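Local coordinates for alpha,alpha-trehalose-phosphate synthase (UDP-forming) (Burkholderia vietnamiensis, PDB 5TVG), which belongs to glycosyltransferase family 20, whose members have the two-domain GT-B fold, and is seen here as a four-chain assembly with uridine-5'-diphosphate bound, at residues D272-S277 / Q318-T323; H99-L104 / T368-G373; K278-R283 / Q305-T310; Q285-M290 / G299-V304. One frame throughout, in Å; residues are numbered along the deposited sequence.

Contact 1: residues D272-S277 / Q318-T323; sequences DRLDYS and QRIRET. With UDP (uridine-5'-diphosphate), chain I.
Leu274 and Tyr276 rest against Ile320 and Arg321 on one side of the helix segment 318-323, and the cross-contact is apolar. Both branches of Leu274 meet the base of Arg321: CD1 lies 3.9 Å from its CG and CD2 lies 4.0 Å from its CA. The two side chains cross at about a right angle. The leucine lies against the first carbons of the arginine, and its CD2 also nears Ile320 CG2, while Arg321 NE forms a salt bridge with Glu325. Ile320 holds CG1 anti to its backbone N (chi1 -176°), which sets CG1 4.1 Å from CB of Tyr276. The tyrosine ring itself leads away from the helix segment, to the rings of Tyr317 and Trp95.

Behind these side chains the backbone is folded tightly. Leu274 is the centre of an inverse gamma turn, and Asp275 OD1 accepts from Ser277 N at 2.8 Å, closing an Asx turn. The other carboxylate oxygen, Asp275 OD2, uses its anti lone pair to take Arg273 NH1 at 3.0 Å. This salt bridge steadies a guanidinium whose remaining nitrogens grip the ligand: Arg273 NE reaches O3B of uridine-5'-diphosphate at 2.7 Å with an N-H...O angle of 169°, and Arg273 NH2 reaches O2B at 2.9 Å. The terminal phosphate therefore sits at the guanidinium edge, with PB in its plane.

Segment 272-277 links strand 266-271 to helix 280-293 in the parallel-sheet domain. Leu280 of that helix also touches Leu274, and Val281 touches Ile320, so the turn has neighbours on both helix 280-293 and helix 315-335.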
# COMPACT_ATOMS: atom_id res chain seq x y z
N ASP A 272 15.29 -21.06 -0.04
CA ASP A 272 14.80 -20.47 1.20
C ASP A 272 13.28 -20.60 1.26
O ASP A 272 12.61 -20.35 0.26
CB ASP A 272 15.12 -18.95 1.31
CG ASP A 272 16.60 -18.63 1.14
OD1 ASP A 272 17.14 -18.81 0.04
OD2 ASP A 272 17.22 -18.15 2.12
N ARG A 273 12.72 -20.90 2.44
CA ARG A 273 11.30 -20.57 2.65
C ARG A 273 11.12 -19.06 2.44
O ARG A 273 12.03 -18.26 2.66
CB ARG A 273 10.81 -20.95 4.04
CG ARG A 273 10.68 -22.47 4.38
CD ARG A 273 10.25 -22.68 5.87
NE ARG A 273 11.21 -22.04 6.78
CZ ARG A 273 10.98 -20.91 7.47
NH1 ARG A 273 9.79 -20.31 7.40
NH2 ARG A 273 11.95 -20.38 8.22
N LEU A 274 9.94 -18.68 1.98
CA LEU A 274 9.68 -17.26 1.72
C LEU A 274 9.33 -16.56 3.04
O LEU A 274 8.20 -16.14 3.29
CB LEU A 274 8.60 -17.13 0.66
CG LEU A 274 8.86 -16.00 -0.38
CD1 LEU A 274 7.80 -16.04 -1.47
CD2 LEU A 274 8.88 -14.62 0.29
N ASP A 275 10.34 -16.44 3.89
CA ASP A 275 10.23 -15.85 5.22
C ASP A 275 10.93 -14.50 5.23
O ASP A 275 11.93 -14.31 4.53
CB ASP A 275 10.88 -16.80 6.29
CG ASP A 275 10.41 -16.52 7.70
OD1 ASP A 275 10.66 -15.39 8.20
OD2 ASP A 275 9.77 -17.42 8.34
N TYR A 276 10.42 -13.55 6.02
CA TYR A 276 11.16 -12.29 6.11
C TYR A 276 12.50 -12.44 6.84
O TYR A 276 13.34 -11.51 6.80
CB TYR A 276 10.32 -11.20 6.76
CG TYR A 276 9.61 -11.63 8.03
CD1 TYR A 276 10.30 -11.71 9.25
CD2 TYR A 276 8.24 -11.90 8.04
CE1 TYR A 276 9.65 -12.06 10.42
CE2 TYR A 276 7.59 -12.27 9.20
CZ TYR A 276 8.29 -12.35 10.39
OH TYR A 276 7.64 -12.69 11.56
N SER A 277 12.72 -13.55 7.53
CA SER A 277 14.02 -13.75 8.16
C SER A 277 15.12 -14.00 7.13
O SER A 277 16.30 -13.87 7.45
CB SER A 277 13.94 -14.92 9.13
OG SER A 277 13.75 -16.11 8.39
N GLN A 318 2.41 -12.40 3.86
CA GLN A 318 1.81 -11.99 2.60
C GLN A 318 2.47 -10.73 2.07
O GLN A 318 2.69 -10.60 0.87
CB GLN A 318 0.30 -11.79 2.77
CG GLN A 318 -0.43 -13.09 3.15
CD GLN A 318 -1.90 -12.88 3.57
OE1 GLN A 318 -2.49 -11.83 3.34
NE2 GLN A 318 -2.49 -13.90 4.19
N ARG A 319 2.78 -9.78 2.97
CA ARG A 319 3.42 -8.53 2.57
C ARG A 319 4.85 -8.76 2.05
O ARG A 319 5.22 -8.22 1.00
CB ARG A 319 3.42 -7.53 3.73
N ILE A 320 5.67 -9.57 2.74
CA ILE A 320 7.05 -9.75 2.27
C ILE A 320 7.04 -10.44 0.91
O ILE A 320 7.83 -10.09 0.02
CB ILE A 320 7.92 -10.53 3.29
CG1 ILE A 320 9.37 -10.62 2.81
CG2 ILE A 320 7.49 -11.97 3.45
CD1 ILE A 320 10.08 -9.26 2.53
N ARG A 321 6.10 -11.36 0.70
CA ARG A 321 5.98 -12.02 -0.60
C ARG A 321 5.63 -11.01 -1.69
O ARG A 321 6.21 -11.04 -2.79
CB ARG A 321 4.91 -13.11 -0.53
CG ARG A 321 4.63 -13.78 -1.86
CD ARG A 321 3.76 -15.01 -1.66
NE ARG A 321 3.52 -15.65 -2.93
CZ ARG A 321 2.78 -16.74 -3.11
NH1 ARG A 321 2.18 -17.34 -2.09
NH2 ARG A 321 2.64 -17.23 -4.34
N GLU A 322 4.66 -10.13 -1.43
CA GLU A 322 4.29 -9.12 -2.42
C GLU A 322 5.47 -8.22 -2.75
O GLU A 322 5.72 -7.92 -3.92
CB GLU A 322 3.12 -8.27 -1.93
CG GLU A 322 1.84 -9.03 -1.70
CD GLU A 322 0.75 -8.19 -1.05
OE1 GLU A 322 0.87 -6.94 -1.03
OE2 GLU A 322 -0.24 -8.78 -0.55
N THR A 323 6.21 -7.79 -1.73
CA THR A 323 7.38 -6.93 -1.98
C THR A 323 8.41 -7.65 -2.84
O THR A 323 8.96 -7.05 -3.77
CB THR A 323 8.00 -6.50 -0.65
OG1 THR A 323 7.02 -5.82 0.13
CG2 THR A 323 9.17 -5.56 -0.90
N1 UDP I . 14.24 -27.58 2.11
C2 UDP I . 13.78 -28.54 1.22
N3 UDP I . 13.04 -28.07 0.17
C4 UDP I . 12.71 -26.75 -0.09
C5 UDP I . 13.22 -25.80 0.88
C6 UDP I . 13.94 -26.25 1.93
O2 UDP I . 14.03 -29.73 1.34
O4 UDP I . 12.01 -26.48 -1.08
C1' UDP I . 15.03 -28.06 3.26
C2' UDP I . 16.53 -27.76 3.23
O2' UDP I . 17.18 -28.84 2.59
C3' UDP I . 16.87 -27.77 4.72
C4' UDP I . 15.62 -27.17 5.34
O4' UDP I . 14.53 -27.45 4.43
O3' UDP I . 17.19 -29.05 5.25
C5' UDP I . 15.72 -25.67 5.48
O5' UDP I . 16.18 -25.49 6.81
PA UDP I . 17.07 -24.26 7.20
O1A UDP I . 17.69 -24.61 8.51
O2A UDP I . 18.00 -23.86 6.07
O3A UDP I . 16.03 -23.07 7.41
PB UDP I . 14.53 -23.19 7.92
O1B UDP I . 14.58 -24.29 8.98
O2B UDP I . 14.32 -21.92 8.73
O3B UDP I . 13.57 -23.39 6.80

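Contact 2: residues H99-L104 / T368-G373; sequences HYRSDL and TPLRDG. With GOL (glycerol), chain J.
Tyr100, with CG anti to its carbonyl carbon (chi1 -67°), and Arg371, whose chain bends at chi2 (67°), bring a ring over a guanidinium: Tyr100 CE1 stands 3.7 Å from CZ of Arg371, above the centre of the group, with the planes 26° apart. Tyr100 is the positive-phi C-prime residue of a Schellman motif that ends helix 79-98, in which Arg101 N bonds to Pro96 O and Tyr100 N to Val97 O. The contact thus joins a helix end packed in the mixed-sheet domain to the loop after strand 364-367 of the parallel-sheet domain, across the interdomain cleft of a GT-B fold.

The polar ends have further partners. Tyr100 OH bonds to Ser169 N, and Arg371 NH1 forms a salt bridge with Asp171 of a third subunit, whereas Arg371 NH2 donates to O3 of a glycerol at 2.9 Å. That glycerol also donates O1 to Tyr100 O and O2 to Leu370 O, so it spans both segments.

His99 approaches edge-on, its CD2 in plane with Arg371 O at 3.3 Å, while ND1 pairs with Trp95 O. Two waters connect His99 NE2 to Asp372 OD1, and one of them also accepts from Gly373 N at 2.7 Å.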
# COMPACT_ATOMS: atom_id res chain seq x y z
N HIS A 99 13.62 -13.16 15.99
CA HIS A 99 14.43 -12.82 14.84
C HIS A 99 14.76 -11.32 14.78
O HIS A 99 15.20 -10.84 13.73
CB HIS A 99 13.74 -13.28 13.55
CG HIS A 99 13.79 -14.76 13.33
ND1 HIS A 99 12.90 -15.64 13.92
CD2 HIS A 99 14.63 -15.52 12.60
CE1 HIS A 99 13.20 -16.88 13.55
NE2 HIS A 99 14.24 -16.83 12.74
N TYR A 100 14.63 -10.61 15.90
CA TYR A 100 14.99 -9.18 16.02
C TYR A 100 14.17 -8.33 15.06
O TYR A 100 14.69 -7.38 14.46
CB TYR A 100 16.49 -8.93 15.81
CG TYR A 100 17.36 -9.52 16.91
CD1 TYR A 100 17.66 -10.87 16.94
CD2 TYR A 100 17.84 -8.73 17.95
CE1 TYR A 100 18.46 -11.42 17.94
CE2 TYR A 100 18.62 -9.27 18.96
CZ TYR A 100 18.93 -10.60 18.96
OH TYR A 100 19.73 -11.12 19.97
N ARG A 101 12.89 -8.63 14.94
CA ARG A 101 11.97 -7.84 14.13
C ARG A 101 10.84 -7.36 15.04
O ARG A 101 9.68 -7.76 14.88
CB ARG A 101 11.44 -8.66 12.93
CG ARG A 101 12.52 -9.03 11.92
CD ARG A 101 13.13 -7.77 11.23
NE ARG A 101 12.10 -6.98 10.53
CZ ARG A 101 11.78 -7.16 9.25
NH1 ARG A 101 10.87 -6.41 8.65
NH2 ARG A 101 12.40 -8.12 8.55
N SER A 102 11.18 -6.50 16.00
CA SER A 102 10.17 -5.93 16.87
C SER A 102 9.14 -5.14 16.08
O SER A 102 8.03 -4.93 16.57
CB SER A 102 10.83 -5.01 17.92
OG SER A 102 11.39 -3.83 17.32
N ASP A 103 9.51 -4.69 14.87
CA ASP A 103 8.56 -3.98 14.02
C ASP A 103 7.43 -4.85 13.49
O ASP A 103 6.37 -4.32 13.14
CB ASP A 103 9.30 -3.32 12.84
CG ASP A 103 10.08 -4.32 11.99
OD1 ASP A 103 11.00 -4.97 12.53
OD2 ASP A 103 9.75 -4.50 10.80
N LEU A 104 7.61 -6.17 13.40
CA LEU A 104 6.57 -7.04 12.87
C LEU A 104 5.78 -7.75 13.95
O LEU A 104 4.81 -8.45 13.62
CB LEU A 104 7.18 -8.10 11.94
CG LEU A 104 7.95 -7.53 10.76
CD1 LEU A 104 8.57 -8.67 9.93
CD2 LEU A 104 6.99 -6.68 9.91
N THR A 368 21.83 -15.49 2.72
CA THR A 368 22.00 -14.20 3.40
C THR A 368 20.82 -13.84 4.30
O THR A 368 20.27 -12.75 4.19
CB THR A 368 22.26 -13.09 2.38
OG1 THR A 368 21.11 -12.92 1.52
CG2 THR A 368 23.51 -13.40 1.57
N PRO A 369 20.43 -14.71 5.25
CA PRO A 369 19.29 -14.35 6.12
C PRO A 369 19.60 -13.12 6.96
O PRO A 369 20.74 -12.88 7.35
CB PRO A 369 19.11 -15.59 7.00
CG PRO A 369 20.43 -16.24 7.00
CD PRO A 369 20.99 -16.01 5.63
N LEU A 370 18.55 -12.33 7.23
CA LEU A 370 18.71 -11.24 8.17
C LEU A 370 18.90 -11.78 9.58
O LEU A 370 19.54 -11.12 10.42
CB LEU A 370 17.51 -10.30 8.13
CG LEU A 370 17.18 -9.73 6.73
CD1 LEU A 370 15.94 -8.77 6.76
CD2 LEU A 370 18.40 -9.09 6.10
N ARG A 371 18.34 -12.96 9.87
CA ARG A 371 18.57 -13.64 11.14
C ARG A 371 18.18 -15.10 10.97
O ARG A 371 17.13 -15.38 10.38
CB ARG A 371 17.76 -13.00 12.27
CG ARG A 371 18.32 -13.34 13.64
CD ARG A 371 19.69 -12.70 13.84
NE ARG A 371 20.40 -13.19 15.03
CZ ARG A 371 21.22 -12.44 15.76
NH1 ARG A 371 21.82 -12.97 16.82
NH2 ARG A 371 21.42 -11.14 15.46
N ASP A 372 19.02 -16.02 11.46
CA ASP A 372 18.71 -17.44 11.35
C ASP A 372 19.34 -18.21 12.51
O ASP A 372 20.51 -17.97 12.86
CB ASP A 372 19.22 -18.01 10.03
CG ASP A 372 18.12 -18.70 9.23
OD1 ASP A 372 17.10 -19.15 9.83
OD2 ASP A 372 18.28 -18.78 7.99
N GLY A 373 18.54 -19.09 13.13
CA GLY A 373 19.03 -19.89 14.24
C GLY A 373 20.31 -20.62 13.89
O GLY A 373 21.30 -20.53 14.61
C1 GOL J . 18.01 -7.25 13.00
O1 GOL J . 16.63 -7.18 12.66
C2 GOL J . 18.59 -8.58 12.55
O2 GOL J . 18.44 -8.68 11.15
C3 GOL J . 20.07 -8.76 12.93
O3 GOL J . 20.30 -8.69 14.33
O HOH W 1 15.84 -19.31 12.83
O HOH W 2 14.60 -18.21 9.95

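Contact 3: residues K278-R283 / Q305-T310; sequences KGLVER and QIAPPT. With UDP (uridine-5'-diphosphate), chain I.
Gln305 lies across both Leu280 and Arg283, crossing each at about a right angle. Its CG is anti to the backbone N, and a bend at chi2 (75°) turns the amide to the helix, where OE1 comes 3.7 Å from CD2 of Leu280. The same oxygen takes Arg283 NH2 at 3.0 Å, a weak bond with an N-H...O angle of 125°; the guanidinium and amide planes are 38° apart. Leu280 CD2 also covers one face of the guanidinium, 3.4 Å above its plane near the rim, while Leu280 CD1 meets CB of Ala307 at 4.4 Å.

Within the strand segment, Gln305 NE2 bonds to Ile306 O at 2.9 Å. The firmer partner of Arg283 NH2 is Asp272 OD1, by a salt bridge, and Gln305 NE2 donates to that oxygen too; one carboxylate oxygen therefore fixes both groups from the loop after strand 266-271. Together these residues tie the start of helix 280-293, with Gly279 at its N-cap position, to the end of strand 301-306 in a beta-alpha-beta unit.

At the ligand, Lys278 NZ donates to O3A of uridine-5'-diphosphate at 2.9 Å and to its O2B at 3.0 Å, and Pro308 CG lies 3.6 Å from the base oxygen O4. Lys278 NZ also pairs with Asp372. Its charge is thus probably shared between diphosphate and carboxylate, much as the buried charge of Arg283 is probably balanced by Asp272.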
# COMPACT_ATOMS: atom_id res chain seq x y z
N LYS A 278 14.75 -14.37 5.90
CA LYS A 278 15.73 -14.88 4.93
C LYS A 278 16.36 -13.77 4.09
O LYS A 278 17.31 -14.03 3.34
CB LYS A 278 15.06 -15.95 4.05
CG LYS A 278 14.49 -17.18 4.86
CD LYS A 278 15.62 -18.06 5.53
CE LYS A 278 15.07 -19.17 6.42
NZ LYS A 278 16.11 -20.16 7.01
N GLY A 279 15.93 -12.52 4.26
CA GLY A 279 16.57 -11.42 3.54
C GLY A 279 16.47 -11.49 2.03
O GLY A 279 17.39 -11.04 1.34
N LEU A 280 15.35 -11.97 1.49
CA LEU A 280 15.29 -12.19 0.04
C LEU A 280 15.30 -10.86 -0.75
O LEU A 280 15.86 -10.80 -1.85
CB LEU A 280 14.06 -13.04 -0.29
CG LEU A 280 14.07 -14.41 0.46
CD1 LEU A 280 12.83 -15.29 0.12
CD2 LEU A 280 15.34 -15.19 0.20
N VAL A 281 14.67 -9.81 -0.23
CA VAL A 281 14.65 -8.53 -0.98
C VAL A 281 16.05 -7.95 -1.05
O VAL A 281 16.54 -7.59 -2.14
CB VAL A 281 13.66 -7.53 -0.33
CG1 VAL A 281 13.71 -6.13 -1.04
CG2 VAL A 281 12.27 -8.09 -0.32
N GLU A 282 16.73 -7.86 0.09
CA GLU A 282 18.12 -7.39 0.11
C GLU A 282 18.97 -8.24 -0.82
O GLU A 282 19.80 -7.72 -1.58
CB GLU A 282 18.67 -7.44 1.54
CG GLU A 282 18.00 -6.44 2.49
CD GLU A 282 16.69 -6.92 3.04
OE1 GLU A 282 16.08 -6.15 3.81
OE2 GLU A 282 16.26 -8.05 2.73
N ARG A 283 18.70 -9.54 -0.82
CA ARG A 283 19.45 -10.46 -1.66
C ARG A 283 19.23 -10.14 -3.14
O ARG A 283 20.19 -10.02 -3.91
CB ARG A 283 19.03 -11.89 -1.33
CG ARG A 283 19.90 -12.92 -1.96
CD ARG A 283 19.42 -14.33 -1.64
NE ARG A 283 19.32 -14.57 -0.21
CZ ARG A 283 18.82 -15.69 0.28
NH1 ARG A 283 18.74 -15.86 1.61
NH2 ARG A 283 18.38 -16.64 -0.56
N GLN A 305 16.41 -18.55 -7.59
CA GLN A 305 15.89 -18.51 -6.22
C GLN A 305 14.67 -19.42 -6.14
O GLN A 305 13.60 -19.09 -6.68
CB GLN A 305 15.50 -17.10 -5.79
CG GLN A 305 14.75 -17.05 -4.43
CD GLN A 305 15.67 -17.26 -3.24
OE1 GLN A 305 16.60 -16.48 -3.01
NE2 GLN A 305 15.42 -18.33 -2.46
N ILE A 306 14.83 -20.56 -5.49
CA ILE A 306 13.73 -21.43 -5.13
C ILE A 306 13.24 -20.96 -3.78
O ILE A 306 14.02 -20.90 -2.82
CB ILE A 306 14.17 -22.90 -5.09
CG1 ILE A 306 14.52 -23.36 -6.51
CG2 ILE A 306 13.08 -23.78 -4.43
CD1 ILE A 306 15.20 -24.68 -6.58
N ALA A 307 11.97 -20.58 -3.70
CA ALA A 307 11.39 -19.95 -2.52
C ALA A 307 9.94 -20.41 -2.36
O ALA A 307 8.99 -19.70 -2.71
CB ALA A 307 11.48 -18.42 -2.64
N PRO A 308 9.73 -21.59 -1.80
CA PRO A 308 8.36 -22.06 -1.57
C PRO A 308 7.65 -21.23 -0.52
O PRO A 308 8.28 -20.75 0.43
CB PRO A 308 8.55 -23.51 -1.09
CG PRO A 308 9.98 -23.57 -0.59
CD PRO A 308 10.75 -22.58 -1.40
N PRO A 309 6.35 -21.00 -0.69
CA PRO A 309 5.59 -20.20 0.28
C PRO A 309 5.49 -20.91 1.62
O PRO A 309 5.58 -22.13 1.72
CB PRO A 309 4.21 -20.06 -0.38
CG PRO A 309 4.47 -20.24 -1.83
CD PRO A 309 5.55 -21.27 -1.90
N THR A 310 5.28 -20.10 2.65
CA THR A 310 5.33 -20.54 4.04
C THR A 310 4.39 -19.66 4.82
O THR A 310 4.33 -18.46 4.58
CB THR A 310 6.79 -20.39 4.55
OG1 THR A 310 6.88 -20.77 5.93
CG2 THR A 310 7.23 -18.93 4.40
N1 UDP I . 14.24 -27.58 2.11
C2 UDP I . 13.78 -28.54 1.22
N3 UDP I . 13.04 -28.07 0.17
C4 UDP I . 12.71 -26.75 -0.09
C5 UDP I . 13.22 -25.80 0.88
C6 UDP I . 13.94 -26.25 1.93
O2 UDP I . 14.03 -29.73 1.34
O4 UDP I . 12.01 -26.48 -1.08
C1' UDP I . 15.03 -28.06 3.26
C2' UDP I . 16.53 -27.76 3.23
O2' UDP I . 17.18 -28.84 2.59
C3' UDP I . 16.87 -27.77 4.72
C4' UDP I . 15.62 -27.17 5.34
O4' UDP I . 14.53 -27.45 4.43
O3' UDP I . 17.19 -29.05 5.25
C5' UDP I . 15.72 -25.67 5.48
O5' UDP I . 16.18 -25.49 6.81
PA UDP I . 17.07 -24.26 7.20
O1A UDP I . 17.69 -24.61 8.51
O2A UDP I . 18.00 -23.86 6.07
O3A UDP I . 16.03 -23.07 7.41
PB UDP I . 14.53 -23.19 7.92
O1B UDP I . 14.58 -24.29 8.98
O2B UDP I . 14.32 -21.92 8.73
O3B UDP I . 13.57 -23.39 6.80

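Contact 4: residues Q285-M290 / G299-V304; sequences QSFERM and GRVSFV
Phe287 points from the helix segment 285-290 at segment 299-304, whose strand begins at Val301, and each level of its side chain finds Phe303 or Val301. CB lies 4.0 Å from CD2 of Phe303. With CG anti to the backbone N (chi1 -179°), the ring projects over the strand, and CG stays 3.9 Å from that same CD2. Farther out, Phe303 CB sits almost on the ring normal, 3.6 Å from the Phe287 centroid, a CH-pi contact over the face. CE2 and CZ are the ring atoms closest to this CB, whereas CE1, on the other flank, comes 4.5 Å from CG1 of Val301.

The rings form an edge-to-face pair, Phe303 giving its edge to the Phe287 face, with centroids 5.3 Å apart and planes at 61°. The two side chains run alongside each other, pointing opposite ways. One turn later on the helix, Met290 CE approaches Val301 CG1 at 4.3 Å.

Helix and strand segments run antiparallel, at 175° with their axes 10.7 Å apart, as expected for the return leg of a beta-alpha-beta crossover. Ile343 of strand 343-346 touches both phenylalanines, Val268 of strand 266-271 touches Val301, and Tyr366 meets the Phe303 ring, so helix 280-293 packs over the parallel sheet.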
# COMPACT_ATOMS: atom_id res chain seq x y z
N GLN A 285 18.11 -7.28 -4.50
CA GLN A 285 18.63 -5.96 -4.86
C GLN A 285 20.15 -5.95 -4.94
O GLN A 285 20.70 -5.19 -5.73
CB GLN A 285 18.11 -4.91 -3.87
CG GLN A 285 16.61 -4.74 -3.97
CD GLN A 285 16.04 -3.86 -2.89
OE1 GLN A 285 16.65 -3.68 -1.84
NE2 GLN A 285 14.85 -3.32 -3.13
N SER A 286 20.84 -6.80 -4.16
CA SER A 286 22.31 -6.83 -4.21
C SER A 286 22.81 -7.50 -5.48
O SER A 286 23.86 -7.11 -6.02
CB SER A 286 22.87 -7.53 -2.98
OG SER A 286 22.54 -6.80 -1.81
N PHE A 287 22.10 -8.53 -5.94
CA PHE A 287 22.42 -9.10 -7.24
C PHE A 287 22.18 -8.08 -8.34
O PHE A 287 22.95 -7.98 -9.30
CB PHE A 287 21.57 -10.35 -7.46
CG PHE A 287 21.84 -11.05 -8.77
CD1 PHE A 287 23.04 -11.71 -8.99
CD2 PHE A 287 20.88 -11.03 -9.79
CE1 PHE A 287 23.29 -12.36 -10.20
CE2 PHE A 287 21.13 -11.67 -11.00
CZ PHE A 287 22.31 -12.33 -11.20
N GLU A 288 21.10 -7.31 -8.23
CA GLU A 288 20.88 -6.21 -9.16
C GLU A 288 22.07 -5.23 -9.10
O GLU A 288 22.62 -4.83 -10.13
CB GLU A 288 19.56 -5.52 -8.83
CG GLU A 288 19.31 -4.26 -9.67
CD GLU A 288 18.21 -3.40 -9.14
OE1 GLU A 288 17.84 -3.54 -7.95
OE2 GLU A 288 17.75 -2.52 -9.89
N ARG A 289 22.48 -4.86 -7.89
CA ARG A 289 23.61 -3.94 -7.75
C ARG A 289 24.87 -4.53 -8.38
O ARG A 289 25.60 -3.83 -9.07
CB ARG A 289 23.87 -3.64 -6.29
CG ARG A 289 25.00 -2.66 -6.06
CD ARG A 289 25.18 -2.40 -4.60
NE ARG A 289 24.02 -1.70 -4.05
CZ ARG A 289 23.96 -0.40 -3.83
NH1 ARG A 289 25.02 0.37 -4.10
NH2 ARG A 289 22.84 0.11 -3.31
N MET A 290 25.08 -5.84 -8.24
CA MET A 290 26.25 -6.42 -8.90
C MET A 290 26.14 -6.31 -10.42
O MET A 290 27.13 -6.02 -11.10
CB MET A 290 26.43 -7.87 -8.53
CG MET A 290 27.75 -8.42 -9.00
SD MET A 290 27.78 -10.20 -9.24
CE MET A 290 26.79 -10.36 -10.72
N GLY A 299 23.99 -11.45 -18.80
CA GLY A 299 23.97 -12.50 -19.78
C GLY A 299 24.94 -13.63 -19.53
O GLY A 299 24.89 -14.63 -20.26
N ARG A 300 25.82 -13.52 -18.54
CA ARG A 300 26.78 -14.58 -18.29
C ARG A 300 26.61 -15.31 -16.96
O ARG A 300 27.30 -16.31 -16.74
CB ARG A 300 28.20 -14.02 -18.43
CG ARG A 300 28.51 -13.69 -19.87
CD ARG A 300 29.87 -13.12 -20.03
NE ARG A 300 30.19 -12.92 -21.45
CZ ARG A 300 29.81 -11.87 -22.17
NH1 ARG A 300 29.08 -10.91 -21.62
NH2 ARG A 300 30.14 -11.79 -23.45
N VAL A 301 25.70 -14.85 -16.10
CA VAL A 301 25.39 -15.49 -14.83
C VAL A 301 23.88 -15.43 -14.60
O VAL A 301 23.21 -14.50 -15.04
CB VAL A 301 26.20 -14.82 -13.69
CG1 VAL A 301 25.93 -13.33 -13.66
CG2 VAL A 301 25.88 -15.46 -12.35
N SER A 302 23.35 -16.46 -13.93
CA SER A 302 21.93 -16.52 -13.60
C SER A 302 21.75 -16.80 -12.12
O SER A 302 22.47 -17.62 -11.54
CB SER A 302 21.19 -17.58 -14.43
OG SER A 302 20.99 -17.14 -15.78
N PHE A 303 20.81 -16.09 -11.51
CA PHE A 303 20.45 -16.23 -10.11
C PHE A 303 19.14 -17.02 -10.05
O PHE A 303 18.10 -16.52 -10.50
CB PHE A 303 20.36 -14.85 -9.44
CG PHE A 303 19.93 -14.88 -7.98
CD1 PHE A 303 20.04 -16.06 -7.22
CD2 PHE A 303 19.44 -13.74 -7.37
CE1 PHE A 303 19.63 -16.09 -5.90
CE2 PHE A 303 19.04 -13.75 -6.06
CZ PHE A 303 19.15 -14.95 -5.31
N VAL A 304 19.19 -18.24 -9.53
CA VAL A 304 18.02 -19.09 -9.33
C VAL A 304 17.63 -19.00 -7.86
O VAL A 304 18.45 -19.29 -6.98
CB VAL A 304 18.27 -20.55 -9.74
CG1 VAL A 304 17.10 -21.47 -9.23
CG2 VAL A 304 18.45 -20.68 -11.26

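In the fold
Contacts 1 and 3 have centres about 6 Å apart and both reach uridine-5'-diphosphate; Asp272 OD1 of contact 1 joins them by a salt bridge of 2.6 Å to Arg283 NH2 of contact 3. The centre of contact 2 lies about 12 Å from that of contact 1 and about 13 Å from that of contact 3. It meets the latter where Asp372 OD2 comes 2.8 Å from Lys278 NZ, so the loop after strand 364-367 probably helps place this ligand-binding lysine. Contact 4 continues the helix-strand pair away from the pocket, its centre about 15 Å from that of contact 3; Arg283 CD meets Phe303 CZ at 3.7 Å. Along the chain, contacts 1, 3 and 4 nest inside the loop closed by contact 2.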